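PDB 5L6G: xylooligosaccharide oxidase from Myceliophthora thermophila, which oxidises the C1 hydroxyl of xylooligosaccharides and related sugars to lactones with a bicovalently bound FAD, passing the electrons to oxygen to give hydrogen peroxide. Local coordinates for residues F169-L178 / D380-V389; S442-D453 / E460-Q468. All blocks are in the same frame, centred on the assembly; numbering follows the deposited sequence.

Contact 1 of 2, residues F169-L178 / D380-V389; sequences FGFSSHSHGL and DMYGGPNSAV. With FAD (flavin-adenine dinucleotide), chain D; XYP (beta-D-xylopyranose), chain J.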
loop_
_atom_site.group_PDB
_atom_site.type_symbol
_atom_site.label_atom_id
_atom_site.label_comp_id
_atom_site.label_asym_id
_atom_site.label_seq_id
_atom_site.Cartn_x
_atom_site.Cartn_y
_atom_site.Cartn_z
ATOM N N PHE A 169 -4.583 -2.331 1.036
ATOM C CA PHE A 169 -5.464 -2.843 2.061
ATOM C C PHE A 169 -6.181 -1.671 2.741
ATOM O O PHE A 169 -5.538 -0.688 3.161
ATOM C CB PHE A 169 -4.643 -3.584 3.119
ATOM C CG PHE A 169 -5.493 -4.285 4.132
ATOM C CD1 PHE A 169 -6.006 -3.591 5.235
ATOM C CD2 PHE A 169 -5.793 -5.616 3.980
ATOM C CE1 PHE A 169 -6.812 -4.239 6.163
ATOM C CE2 PHE A 169 -6.604 -6.265 4.898
ATOM C CZ PHE A 169 -7.119 -5.570 5.980
ATOM N N GLY A 170 -7.500 -1.798 2.889
ATOM C CA GLY A 170 -8.270 -0.813 3.584
ATOM C C GLY A 170 -9.488 -1.383 4.282
ATOM O O GLY A 170 -9.566 -2.587 4.585
ATOM N N PHE A 171 -10.425 -0.493 4.555
ATOM C CA PHE A 171 -11.606 -0.823 5.341
ATOM C C PHE A 171 -12.723 -1.518 4.566
ATOM O O PHE A 171 -13.862 -1.645 5.056
ATOM C CB PHE A 171 -12.107 0.434 6.060
ATOM C CG PHE A 171 -11.396 0.709 7.362
ATOM C CD1 PHE A 171 -11.587 -0.108 8.465
ATOM C CD2 PHE A 171 -10.541 1.779 7.487
ATOM C CE1 PHE A 171 -10.945 0.147 9.675
ATOM C CE2 PHE A 171 -9.898 2.043 8.689
ATOM C CZ PHE A 171 -10.105 1.225 9.783
ATOM N N SER A 172 -12.394 -1.977 3.361
ATOM C CA SER A 172 -13.238 -2.885 2.599
ATOM C C SER A 172 -12.542 -4.198 2.284
ATOM O O SER A 172 -13.120 -5.049 1.620
ATOM C CB SER A 172 -13.656 -2.229 1.273
ATOM O OG SER A 172 -14.509 -1.137 1.534
ATOM N N SER A 173 -11.323 -4.383 2.781
ATOM C CA SER A 173 -10.485 -5.461 2.292
ATOM C C SER A 173 -10.930 -6.821 2.807
ATOM O O SER A 173 -10.896 -7.803 2.071
ATOM C CB SER A 173 -9.017 -5.210 2.625
ATOM O OG SER A 173 -8.509 -4.226 1.747
ATOM N N HIS A 174 -11.329 -6.902 4.062
ATOM C CA HIS A 174 -11.921 -8.148 4.524
ATOM C C HIS A 174 -13.136 -8.529 3.651
ATOM O O HIS A 174 -13.308 -9.707 3.281
ATOM C CB HIS A 174 -12.333 -8.069 5.967
ATOM C CG HIS A 174 -12.586 -9.408 6.570
ATOM N ND1 HIS A 174 -13.837 -9.828 6.956
ATOM C CD2 HIS A 174 -11.746 -10.444 6.807
ATOM C CE1 HIS A 174 -13.751 -11.057 7.439
ATOM N NE2 HIS A 174 -12.494 -11.451 7.353
ATOM N N SER A 175 -13.978 -7.537 3.336
ATOM C CA SER A 175 -15.155 -7.782 2.519
ATOM C C SER A 175 -14.866 -8.041 1.038
ATOM O O SER A 175 -15.586 -8.829 0.405
ATOM C CB SER A 175 -16.130 -6.613 2.622
ATOM O OG SER A 175 -16.450 -6.339 3.966
ATOM N N HIS A 176 -13.850 -7.369 0.476
ATOM C CA HIS A 176 -13.690 -7.282 -0.981
ATOM C C HIS A 176 -12.256 -7.401 -1.521
ATOM O O HIS A 176 -12.035 -7.331 -2.731
ATOM C CB HIS A 176 -14.279 -5.943 -1.469
ATOM C CG HIS A 176 -15.761 -5.825 -1.283
ATOM N ND1 HIS A 176 -16.661 -6.641 -1.928
ATOM C CD2 HIS A 176 -16.499 -4.955 -0.560
ATOM C CE1 HIS A 176 -17.894 -6.299 -1.592
ATOM N NE2 HIS A 176 -17.823 -5.280 -0.754
ATOM N N GLY A 177 -11.282 -7.608 -0.653
ATOM C CA GLY A 177 -9.941 -7.884 -1.125
ATOM C C GLY A 177 -9.075 -6.657 -1.211
ATOM O O GLY A 177 -9.367 -5.612 -0.623
ATOM N N LEU A 178 -7.968 -6.801 -1.904
ATOM C CA LEU A 178 -6.990 -5.731 -1.989
ATOM C C LEU A 178 -7.287 -4.914 -3.235
ATOM O O LEU A 178 -8.005 -5.375 -4.111
ATOM C CB LEU A 178 -5.579 -6.305 -2.063
ATOM C CG LEU A 178 -5.136 -7.166 -0.882
ATOM C CD1 LEU A 178 -3.787 -7.808 -1.157
ATOM C CD2 LEU A 178 -5.102 -6.334 0.386
ATOM N N ASP A 380 -3.775 -5.195 11.231
ATOM C CA ASP A 380 -4.995 -5.363 10.456
ATOM C C ASP A 380 -5.525 -6.764 10.652
ATOM O O ASP A 380 -4.750 -7.720 10.635
ATOM C CB ASP A 380 -4.721 -5.148 8.969
ATOM C CG ASP A 380 -4.491 -3.704 8.631
ATOM O OD1 ASP A 380 -5.323 -2.864 8.991
ATOM O OD2 ASP A 380 -3.509 -3.406 7.956
ATOM N N MET A 381 -6.843 -6.888 10.832
ATOM C CA MET A 381 -7.485 -8.191 10.776
ATOM C C MET A 381 -7.553 -8.592 9.301
ATOM O O MET A 381 -8.455 -8.227 8.579
ATOM C CB MET A 381 -8.893 -8.158 11.424
ATOM C CG MET A 381 -8.895 -7.672 12.857
ATOM S SD MET A 381 -7.948 -8.629 14.072
ATOM C CE MET A 381 -6.415 -7.712 14.107
ATOM N N TYR A 382 -6.564 -9.356 8.870
ATOM C CA TYR A 382 -6.228 -9.475 7.458
ATOM C C TYR A 382 -6.750 -10.770 6.841
ATOM O O TYR A 382 -7.322 -10.773 5.748
ATOM C CB TYR A 382 -4.704 -9.368 7.350
ATOM C CG TYR A 382 -4.110 -9.593 5.983
ATOM C CD1 TYR A 382 -3.781 -10.870 5.552
ATOM C CD2 TYR A 382 -3.859 -8.535 5.140
ATOM C CE1 TYR A 382 -3.226 -11.092 4.317
ATOM C CE2 TYR A 382 -3.289 -8.736 3.896
ATOM C CZ TYR A 382 -2.984 -10.017 3.488
ATOM O OH TYR A 382 -2.426 -10.213 2.257
ATOM N N GLY A 383 -6.515 -11.876 7.541
ATOM C CA GLY A 383 -6.764 -13.204 7.024
ATOM C C GLY A 383 -7.923 -13.901 7.718
ATOM O O GLY A 383 -8.909 -13.275 8.112
ATOM N N GLY A 384 -7.818 -15.220 7.827
ATOM C CA GLY A 384 -8.868 -16.018 8.403
ATOM C C GLY A 384 -9.886 -16.470 7.375
ATOM O O GLY A 384 -9.902 -15.989 6.251
ATOM N N PRO A 385 -10.784 -17.372 7.781
ATOM C CA PRO A 385 -11.709 -18.070 6.879
ATOM C C PRO A 385 -12.674 -17.203 6.072
ATOM O O PRO A 385 -13.178 -17.650 5.028
ATOM C CB PRO A 385 -12.507 -18.973 7.823
ATOM C CG PRO A 385 -11.675 -19.126 9.033
ATOM C CD PRO A 385 -10.852 -17.887 9.161
ATOM N N ASN A 386 -12.945 -15.987 6.533
ATOM C CA ASN A 386 -13.903 -15.109 5.863
ATOM C C ASN A 386 -13.321 -13.974 5.053
ATOM O O ASN A 386 -14.068 -13.211 4.429
ATOM C CB ASN A 386 -14.893 -14.562 6.876
ATOM C CG ASN A 386 -15.728 -15.657 7.480
ATOM O OD1 ASN A 386 -16.160 -16.559 6.771
ATOM N ND2 ASN A 386 -15.898 -15.626 8.786
ATOM N N SER A 387 -12.003 -13.871 5.030
ATOM C CA SER A 387 -11.341 -12.777 4.358
ATOM C C SER A 387 -11.351 -12.941 2.828
ATOM O O SER A 387 -10.963 -13.984 2.290
ATOM C CB SER A 387 -9.909 -12.655 4.856
ATOM O OG SER A 387 -9.203 -11.688 4.088
ATOM N N ALA A 388 -11.797 -11.899 2.131
ATOM C CA ALA A 388 -11.710 -11.876 0.689
ATOM C C ALA A 388 -10.247 -11.820 0.237
ATOM O O ALA A 388 -9.905 -12.349 -0.825
ATOM C CB ALA A 388 -12.496 -10.686 0.136
ATOM N N VAL A 389 -9.379 -11.207 1.050
ATOM C CA VAL A 389 -7.966 -11.086 0.688
ATOM C C VAL A 389 -7.345 -12.464 0.488
ATOM O O VAL A 389 -6.710 -12.731 -0.529
ATOM C CB VAL A 389 -7.156 -10.307 1.744
ATOM C CG1 VAL A 389 -5.662 -10.348 1.419
ATOM C CG2 VAL A 389 -7.636 -8.861 1.825
HETATM P PA FAD D . 4.666 6.349 -5.404
HETATM O O1A FAD D . 4.303 7.299 -6.521
HETATM O O2A FAD D . 5.726 6.806 -4.453
HETATM O O5B FAD D . 4.940 4.913 -5.982
HETATM C C5B FAD D . 5.272 3.781 -5.173
HETATM C C4B FAD D . 5.969 2.736 -6.016
HETATM O O4B FAD D . 5.101 2.327 -7.075
HETATM C C3B FAD D . 7.233 3.262 -6.678
HETATM O O3B FAD D . 8.154 2.203 -6.830
HETATM C C2B FAD D . 6.754 3.698 -8.039
HETATM O O2B FAD D . 7.790 3.777 -9.011
HETATM C C1B FAD D . 5.708 2.646 -8.332
HETATM N N9A FAD D . 4.707 3.164 -9.267
HETATM C C8A FAD D . 3.948 4.250 -9.150
HETATM N N7A FAD D . 3.157 4.403 -10.239
HETATM C C5A FAD D . 3.435 3.369 -11.033
HETATM C C6A FAD D . 2.980 2.939 -12.353
HETATM N N6A FAD D . 2.033 3.690 -12.948
HETATM N N1A FAD D . 3.541 1.830 -12.877
HETATM C C2A FAD D . 4.467 1.102 -12.248
HETATM N N3A FAD D . 4.937 1.447 -11.012
HETATM C C4A FAD D . 4.447 2.558 -10.397
HETATM N N1 FAD D . -1.276 1.381 1.984
HETATM C C2 FAD D . -2.252 0.452 2.231
HETATM O O2 FAD D . -2.102 -0.724 1.797
HETATM N N3 FAD D . -3.382 0.792 2.899
HETATM C C4 FAD D . -3.616 2.049 3.348
HETATM O O4 FAD D . -4.662 2.381 3.974
HETATM C C4X FAD D . -2.604 3.104 3.126
HETATM N N5 FAD D . -2.752 4.394 3.546
HETATM C C5X FAD D . -1.809 5.380 3.304
HETATM C C6 FAD D . -1.983 6.708 3.714
HETATM C C7 FAD D . -0.983 7.659 3.455
HETATM C C7M FAD D . -1.202 9.074 3.933
HETATM C C8 FAD D . 0.261 7.291 2.695
HETATM C C8M FAD D . 1.327 8.320 2.336
HETATM C C9 FAD D . 0.403 5.969 2.287
HETATM C C9A FAD D . -0.569 4.993 2.573
HETATM N N10 FAD D . -0.423 3.636 2.179
HETATM C C10 FAD D . -1.395 2.663 2.419
HETATM C "C1'" FAD D . 0.759 3.164 1.467
HETATM C "C2'" FAD D . 0.589 3.210 -0.018
HETATM O "O2'" FAD D . -0.210 2.083 -0.388
HETATM C "C3'" FAD D . 1.979 3.039 -0.607
HETATM O "O3'" FAD D . 2.867 4.059 -0.135
HETATM C "C4'" FAD D . 1.868 3.108 -2.132
HETATM O "O4'" FAD D . 2.899 2.292 -2.707
HETATM C "C5'" FAD D . 1.962 4.544 -2.580
HETATM O "O5'" FAD D . 1.497 4.657 -3.927
HETATM P P FAD D . 1.828 5.995 -4.696
HETATM O O1P FAD D . 1.459 5.885 -6.142
HETATM O O2P FAD D . 1.280 7.163 -3.940
HETATM O O3P FAD D . 3.404 6.115 -4.437
HETATM O O1 XYP J . -14.473 -10.718 -3.494
HETATM C C1 XYP J . -13.576 -10.847 -4.604
HETATM C C2 XYP J . -14.255 -10.353 -5.881
HETATM C C3 XYP J . -13.277 -10.302 -7.054
HETATM C C4 XYP J . -11.973 -9.623 -6.637
HETATM C C5 XYP J . -11.422 -10.233 -5.351
HETATM O O2 XYP J . -15.345 -11.233 -6.175
HETATM O O3 XYP J . -13.851 -9.605 -8.176
HETATM O O4 XYP J . -11.017 -9.752 -7.694
HETATM O O5 XYP J . -12.392 -10.093 -4.324
HETATM O O HOH W 1 -11.610 -13.841 8.359
HETATM O O HOH W 2 -15.233 -11.646 2.425
#
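Phe169 lays its ring against the start of 380-389, CE1 coming 3.4 Å from CG of Asp380, with ring and carboxylate planes 33° apart. With CG anti to the backbone N (chi1 -173°), the ring also reaches Tyr382, CE2 to CD2 3.6 Å; these two rings are nearly parallel but slid so far apart that they barely overlap. On the backbone side Phe169 pairs twice with the flavin: its N donates to FAD O2 and its O accepts a hydrogen bond from FAD N3 at 2.6 Å. This packed part continues through Val389, whose CG2 sits 3.9 Å from CD2 of Leu178, and through the methyl of Ala388, which packs against the helix end at Gly177, CB to N 3.4 Å. The one direct bond between the segments, Ala388 N to His174 O (2.9 Å), is nearly straight at 167°. The His174 ring still lies close against Ser387 and Asn386, but its NE2 end, beside partly exposed Asn386, is bridged by a water in the ring plane that also binds Gly383 O and Asn386 N. The FAD-binding segment thus packs on the end of strand 374-381, flanked by strands 269-275 and 409-417, with Asp380 touching the substrate-binding Arg272.

Contact 2 of 2, residues S442-D453 / E460-Q468; sequences SSDWGMYINYAD and EAQEVYYRQ. With FAD (flavin-adenine dinucleotide), chain D; XYP (beta-D-xylopyranose), chain H.
Gly446 and Met447 run past the last turn of helix 458-466, CA of Gly446 4.7 Å from CA of Val464. Met447 N donates to Val464 O at 2.8 Å, and Tyr465 CA sends a CA-H...O contact back to Met447 O. Past the helix end, where Arg467 has positive phi, its guanidinium grips Trp445 O side-on, NE at 2.7 Å and NH2 at 2.8 Å. The same NH2 stands over the centre of the indole face, a cation-pi contact with the planes 79° apart; CH2 of Trp445 lies 3.6 Å from CG1 of Val464. Ile449 packs over one face of the Tyr465 ring, its CB 3.6 Å from the centroid in a CH-pi contact. The Tyr465 OH accepts from Asp453 N at 3.1 Å and also bonds Gln490. A leucine in place of Tyr465 would probably leave Asp453 N without this acceptor and Ile449 without its aromatic face. Tyr448 OH donates a very short bond to FAD O2 and Tyr451 OH shares one with xylose O1 (2.5 Å); contacts from the helix and from Arg467 just after it brace the segment on both sides of these tyrosines, consistent with fixing them at flavin and sugar.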
loop_
_atom_site.group_PDB
_atom_site.type_symbol
_atom_site.label_atom_id
_atom_site.label_comp_id
_atom_site.label_asym_id
_atom_site.label_seq_id
_atom_site.Cartn_x
_atom_site.Cartn_y
_atom_site.Cartn_z
ATOM N N SER A 442 10.683 -18.352 8.740
ATOM C CA SER A 442 10.564 -17.449 7.606
ATOM C C SER A 442 9.370 -17.766 6.708
ATOM O O SER A 442 8.935 -16.925 5.956
ATOM C CB SER A 442 11.859 -17.471 6.798
ATOM O OG SER A 442 12.119 -18.797 6.366
ATOM N N SER A 443 8.845 -18.974 6.779
ATOM C CA SER A 443 7.591 -19.302 6.108
ATOM C C SER A 443 6.361 -18.688 6.777
ATOM O O SER A 443 5.260 -18.739 6.216
ATOM C CB SER A 443 7.422 -20.826 6.019
ATOM O OG SER A 443 7.166 -21.368 7.293
ATOM N N ASP A 444 6.524 -18.109 7.965
ATOM C CA ASP A 444 5.395 -17.570 8.714
ATOM C C ASP A 444 5.448 -16.052 8.902
ATOM O O ASP A 444 4.659 -15.472 9.635
ATOM C CB ASP A 444 5.287 -18.305 10.048
ATOM C CG ASP A 444 4.668 -19.670 9.899
ATOM O OD1 ASP A 444 3.449 -19.748 9.644
ATOM O OD2 ASP A 444 5.393 -20.671 10.040
ATOM N N TRP A 445 6.340 -15.382 8.180
ATOM C CA TRP A 445 6.272 -13.935 8.132
ATOM C C TRP A 445 6.854 -13.399 6.852
ATOM O O TRP A 445 7.703 -14.031 6.210
ATOM C CB TRP A 445 6.953 -13.289 9.354
ATOM C CG TRP A 445 8.438 -13.443 9.392
ATOM C CD1 TRP A 445 9.140 -14.480 9.916
ATOM C CD2 TRP A 445 9.403 -12.529 8.869
ATOM N NE1 TRP A 445 10.493 -14.275 9.753
ATOM C CE2 TRP A 445 10.679 -13.070 9.131
ATOM C CE3 TRP A 445 9.311 -11.293 8.217
ATOM C CZ2 TRP A 445 11.862 -12.431 8.747
ATOM C CZ3 TRP A 445 10.490 -10.640 7.856
ATOM C CH2 TRP A 445 11.753 -11.229 8.111
ATOM N N GLY A 446 6.352 -12.228 6.483
ATOM C CA GLY A 446 6.888 -11.468 5.371
ATOM C C GLY A 446 6.726 -9.997 5.660
ATOM O O GLY A 446 6.395 -9.610 6.780
ATOM N N MET A 447 6.963 -9.171 4.650
ATOM C CA MET A 447 6.797 -7.735 4.779
ATOM C C MET A 447 6.101 -7.189 3.545
ATOM O O MET A 447 5.980 -7.876 2.546
ATOM C CB MET A 447 8.150 -7.064 5.010
ATOM C CG MET A 447 8.662 -7.286 6.429
ATOM S SD MET A 447 10.351 -6.722 6.720
ATOM C CE MET A 447 10.458 -6.874 8.500
ATOM N N TYR A 448 5.657 -5.948 3.634
ATOM C CA TYR A 448 4.685 -5.396 2.702
ATOM C C TYR A 448 5.210 -4.104 2.154
ATOM O O TYR A 448 5.307 -3.113 2.869
ATOM C CB TYR A 448 3.385 -5.159 3.460
ATOM C CG TYR A 448 2.244 -4.502 2.721
ATOM C CD1 TYR A 448 1.820 -4.955 1.494
ATOM C CD2 TYR A 448 1.540 -3.465 3.299
ATOM C CE1 TYR A 448 0.739 -4.370 0.843
ATOM C CE2 TYR A 448 0.452 -2.881 2.675
ATOM C CZ TYR A 448 0.041 -3.344 1.459
ATOM O OH TYR A 448 -1.035 -2.734 0.841
ATOM N N ILE A 449 5.559 -4.130 0.877
ATOM C CA ILE A 449 6.245 -3.011 0.223
ATOM C C ILE A 449 5.409 -1.725 0.097
ATOM O O ILE A 449 5.961 -0.655 -0.122
ATOM C CB ILE A 449 6.843 -3.463 -1.140
ATOM C CG1 ILE A 449 7.931 -2.493 -1.604
ATOM C CG2 ILE A 449 5.754 -3.668 -2.178
ATOM C CD1 ILE A 449 8.592 -2.908 -2.902
ATOM N N ASN A 450 4.084 -1.793 0.268
ATOM C CA ASN A 450 3.325 -0.570 0.367
ATOM C C ASN A 450 3.650 0.208 1.639
ATOM O O ASN A 450 3.316 1.377 1.744
ATOM C CB ASN A 450 1.832 -0.823 0.192
ATOM C CG ASN A 450 1.412 -0.740 -1.261
ATOM O OD1 ASN A 450 2.161 -0.232 -2.087
ATOM N ND2 ASN A 450 0.218 -1.230 -1.575
ATOM N N TYR A 451 4.326 -0.434 2.593
ATOM C CA TYR A 451 4.992 0.271 3.700
ATOM C C TYR A 451 6.520 0.041 3.584
ATOM O O TYR A 451 7.174 -0.597 4.431
ATOM C CB TYR A 451 4.468 -0.198 5.038
ATOM C CG TYR A 451 2.966 -0.107 5.191
ATOM C CD1 TYR A 451 2.271 1.020 4.803
ATOM C CD2 TYR A 451 2.236 -1.168 5.693
ATOM C CE1 TYR A 451 0.888 1.098 4.942
ATOM C CE2 TYR A 451 0.855 -1.099 5.808
ATOM C CZ TYR A 451 0.192 0.030 5.430
ATOM O OH TYR A 451 -1.187 0.110 5.548
ATOM N N ALA A 452 7.065 0.599 2.525
ATOM C CA ALA A 452 8.424 0.312 2.112
ATOM C C ALA A 452 9.423 0.705 3.185
ATOM O O ALA A 452 9.383 1.812 3.690
ATOM C CB ALA A 452 8.742 1.028 0.819
ATOM N N ASP A 453 10.296 -0.230 3.520
ATOM C CA ASP A 453 11.236 -0.069 4.619
ATOM C C ASP A 453 12.649 -0.074 4.033
ATOM O O ASP A 453 13.201 -1.126 3.758
ATOM C CB ASP A 453 11.020 -1.229 5.590
ATOM C CG ASP A 453 12.046 -1.278 6.703
ATOM O OD1 ASP A 453 12.966 -0.427 6.729
ATOM O OD2 ASP A 453 11.928 -2.200 7.526
ATOM N N GLU A 460 17.414 -8.911 1.148
ATOM C CA GLU A 460 16.418 -9.213 2.145
ATOM C C GLU A 460 15.070 -8.698 1.682
ATOM O O GLU A 460 14.082 -9.403 1.820
ATOM C CB GLU A 460 16.749 -8.671 3.541
ATOM C CG GLU A 460 15.756 -9.214 4.582
ATOM C CD GLU A 460 15.946 -8.687 5.992
ATOM O OE1 GLU A 460 16.803 -7.809 6.222
ATOM O OE2 GLU A 460 15.193 -9.152 6.875
ATOM N N ALA A 461 15.037 -7.492 1.118
ATOM C CA ALA A 461 13.772 -6.855 0.761
ATOM C C ALA A 461 12.968 -7.709 -0.228
ATOM O O ALA A 461 11.771 -7.988 -0.015
ATOM C CB ALA A 461 14.021 -5.461 0.199
ATOM N N GLN A 462 13.638 -8.150 -1.288
ATOM C CA GLN A 462 12.995 -9.008 -2.292
ATOM C C GLN A 462 12.422 -10.261 -1.649
ATOM O O GLN A 462 11.304 -10.683 -1.982
ATOM C CB GLN A 462 14.002 -9.443 -3.332
ATOM C CG GLN A 462 14.403 -8.356 -4.273
ATOM C CD GLN A 462 15.594 -8.782 -5.059
ATOM O OE1 GLN A 462 15.467 -9.487 -6.032
ATOM N NE2 GLN A 462 16.767 -8.416 -4.584
ATOM N N GLU A 463 13.202 -10.847 -0.739
ATOM C CA GLU A 463 12.815 -12.097 -0.096
ATOM C C GLU A 463 11.593 -11.913 0.785
ATOM O O GLU A 463 10.632 -12.676 0.673
ATOM C CB GLU A 463 13.974 -12.713 0.675
ATOM C CG GLU A 463 15.033 -13.238 -0.288
ATOM C CD GLU A 463 16.164 -14.025 0.349
ATOM O OE1 GLU A 463 16.248 -14.095 1.593
ATOM O OE2 GLU A 463 16.986 -14.577 -0.432
ATOM N N VAL A 464 11.623 -10.885 1.621
ATOM C CA VAL A 464 10.545 -10.666 2.575
ATOM C C VAL A 464 9.290 -10.079 1.945
ATOM O O VAL A 464 8.175 -10.346 2.422
ATOM C CB VAL A 464 10.985 -9.827 3.796
ATOM C CG1 VAL A 464 12.105 -10.527 4.555
ATOM C CG2 VAL A 464 11.360 -8.397 3.408
ATOM N N TYR A 465 9.455 -9.267 0.900
ATOM C CA TYR A 465 8.310 -8.673 0.221
ATOM C C TYR A 465 7.544 -9.654 -0.643
ATOM O O TYR A 465 6.328 -9.553 -0.732
ATOM C CB TYR A 465 8.739 -7.513 -0.683
ATOM C CG TYR A 465 9.205 -6.242 -0.010
ATOM C CD1 TYR A 465 8.724 -5.827 1.234
ATOM C CD2 TYR A 465 10.118 -5.413 -0.663
ATOM C CE1 TYR A 465 9.170 -4.635 1.821
ATOM C CE2 TYR A 465 10.548 -4.226 -0.093
ATOM C CZ TYR A 465 10.081 -3.841 1.144
ATOM O OH TYR A 465 10.544 -2.662 1.683
ATOM N N TYR A 466 8.254 -10.594 -1.279
ATOM C CA TYR A 466 7.671 -11.473 -2.285
ATOM C C TYR A 466 7.739 -12.974 -1.990
ATOM O O TYR A 466 7.031 -13.769 -2.650
ATOM C CB TYR A 466 8.297 -11.168 -3.629
ATOM C CG TYR A 466 8.217 -9.712 -3.990
ATOM C CD1 TYR A 466 6.997 -9.092 -4.168
ATOM C CD2 TYR A 466 9.373 -8.947 -4.112
ATOM C CE1 TYR A 466 6.918 -7.755 -4.507
ATOM C CE2 TYR A 466 9.307 -7.610 -4.451
ATOM C CZ TYR A 466 8.083 -7.011 -4.633
ATOM O OH TYR A 466 8.027 -5.679 -4.967
ATOM N N ARG A 467 8.566 -13.353 -1.008
ATOM C CA ARG A 467 8.654 -14.717 -0.497
ATOM C C ARG A 467 8.628 -15.763 -1.615
ATOM O O ARG A 467 9.516 -15.774 -2.460
ATOM C CB ARG A 467 7.567 -14.946 0.575
ATOM C CG ARG A 467 7.818 -14.220 1.896
ATOM C CD ARG A 467 9.061 -14.792 2.580
ATOM N NE ARG A 467 9.239 -14.354 3.970
ATOM C CZ ARG A 467 10.419 -14.238 4.589
ATOM N NH1 ARG A 467 11.560 -14.492 3.940
ATOM N NH2 ARG A 467 10.471 -13.852 5.863
ATOM N N GLN A 468 7.614 -16.627 -1.634
ATOM C CA GLN A 468 7.614 -17.766 -2.527
ATOM C C GLN A 468 7.466 -17.370 -4.003
ATOM O O GLN A 468 7.697 -18.181 -4.881
ATOM C CB GLN A 468 6.477 -18.732 -2.148
ATOM C CG GLN A 468 5.086 -18.252 -2.562
ATOM C CD GLN A 468 4.455 -17.270 -1.588
ATOM O OE1 GLN A 468 5.083 -16.838 -0.623
ATOM N NE2 GLN A 468 3.189 -16.942 -1.823
HETATM P PA FAD D . 4.666 6.349 -5.404
HETATM O O1A FAD D . 4.303 7.299 -6.521
HETATM O O2A FAD D . 5.726 6.806 -4.453
HETATM O O5B FAD D . 4.940 4.913 -5.982
HETATM C C5B FAD D . 5.272 3.781 -5.173
HETATM C C4B FAD D . 5.969 2.736 -6.016
HETATM O O4B FAD D . 5.101 2.327 -7.075
HETATM C C3B FAD D . 7.233 3.262 -6.678
HETATM O O3B FAD D . 8.154 2.203 -6.830
HETATM C C2B FAD D . 6.754 3.698 -8.039
HETATM O O2B FAD D . 7.790 3.777 -9.011
HETATM C C1B FAD D . 5.708 2.646 -8.332
HETATM N N9A FAD D . 4.707 3.164 -9.267
HETATM C C8A FAD D . 3.948 4.250 -9.150
HETATM N N7A FAD D . 3.157 4.403 -10.239
HETATM C C5A FAD D . 3.435 3.369 -11.033
HETATM C C6A FAD D . 2.980 2.939 -12.353
HETATM N N6A FAD D . 2.033 3.690 -12.948
HETATM N N1A FAD D . 3.541 1.830 -12.877
HETATM C C2A FAD D . 4.467 1.102 -12.248
HETATM N N3A FAD D . 4.937 1.447 -11.012
HETATM C C4A FAD D . 4.447 2.558 -10.397
HETATM N N1 FAD D . -1.276 1.381 1.984
HETATM C C2 FAD D . -2.252 0.452 2.231
HETATM O O2 FAD D . -2.102 -0.724 1.797
HETATM N N3 FAD D . -3.382 0.792 2.899
HETATM C C4 FAD D . -3.616 2.049 3.348
HETATM O O4 FAD D . -4.662 2.381 3.974
HETATM C C4X FAD D . -2.604 3.104 3.126
HETATM N N5 FAD D . -2.752 4.394 3.546
HETATM C C5X FAD D . -1.809 5.380 3.304
HETATM C C6 FAD D . -1.983 6.708 3.714
HETATM C C7 FAD D . -0.983 7.659 3.455
HETATM C C7M FAD D . -1.202 9.074 3.933
HETATM C C8 FAD D . 0.261 7.291 2.695
HETATM C C8M FAD D . 1.327 8.320 2.336
HETATM C C9 FAD D . 0.403 5.969 2.287
HETATM C C9A FAD D . -0.569 4.993 2.573
HETATM N N10 FAD D . -0.423 3.636 2.179
HETATM C C10 FAD D . -1.395 2.663 2.419
HETATM C "C1'" FAD D . 0.759 3.164 1.467
HETATM C "C2'" FAD D . 0.589 3.210 -0.018
HETATM O "O2'" FAD D . -0.210 2.083 -0.388
HETATM C "C3'" FAD D . 1.979 3.039 -0.607
HETATM O "O3'" FAD D . 2.867 4.059 -0.135
HETATM C "C4'" FAD D . 1.868 3.108 -2.132
HETATM O "O4'" FAD D . 2.899 2.292 -2.707
HETATM C "C5'" FAD D . 1.962 4.544 -2.580
HETATM O "O5'" FAD D . 1.497 4.657 -3.927
HETATM P P FAD D . 1.828 5.995 -4.696
HETATM O O1P FAD D . 1.459 5.885 -6.142
HETATM O O2P FAD D . 1.280 7.163 -3.940
HETATM O O3P FAD D . 3.404 6.115 -4.437
HETATM O O1 XYP H . -2.471 1.756 6.897
HETATM C C1 XYP H . -2.545 3.173 6.757
HETATM C C2 XYP H . -3.633 3.711 7.685
HETATM C C3 XYP H . -3.619 5.233 7.726
HETATM C C4 XYP H . -2.216 5.738 8.048
HETATM C C5 XYP H . -1.183 5.132 7.090
HETATM O O2 XYP H . -4.893 3.251 7.195
HETATM O O3 XYP H . -4.610 5.726 8.644
HETATM O O4 XYP H . -2.160 7.161 7.889
HETATM O O5 XYP H . -1.268 3.711 7.058
HETATM O O HOH W 3 5.168 -6.769 -0.435
#

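In the fold
Contact 1 closes before contact 2 opens along the chain, and their centres lie about 19 Å apart. Both reach the same eight-stranded antiparallel sheet: 380-389 continues from its inner strand 374-381, whereas 442-453 includes its outermost strand 445-446. Contact 1 joins the FAD-binding PCMH-type region to that sheet; contact 2 lies in the berberine-like region and packs helix 458-466 beside the sheet's margin. They meet at the flavin, where Phe169 N is 3.6 Å from Tyr448 OH. Regions far apart in sequence therefore converge on one edge of the isoalloxazine, close to the substrate-binding residues Arg272 and Tyr451, and so contribute to the sugar-oxidising site.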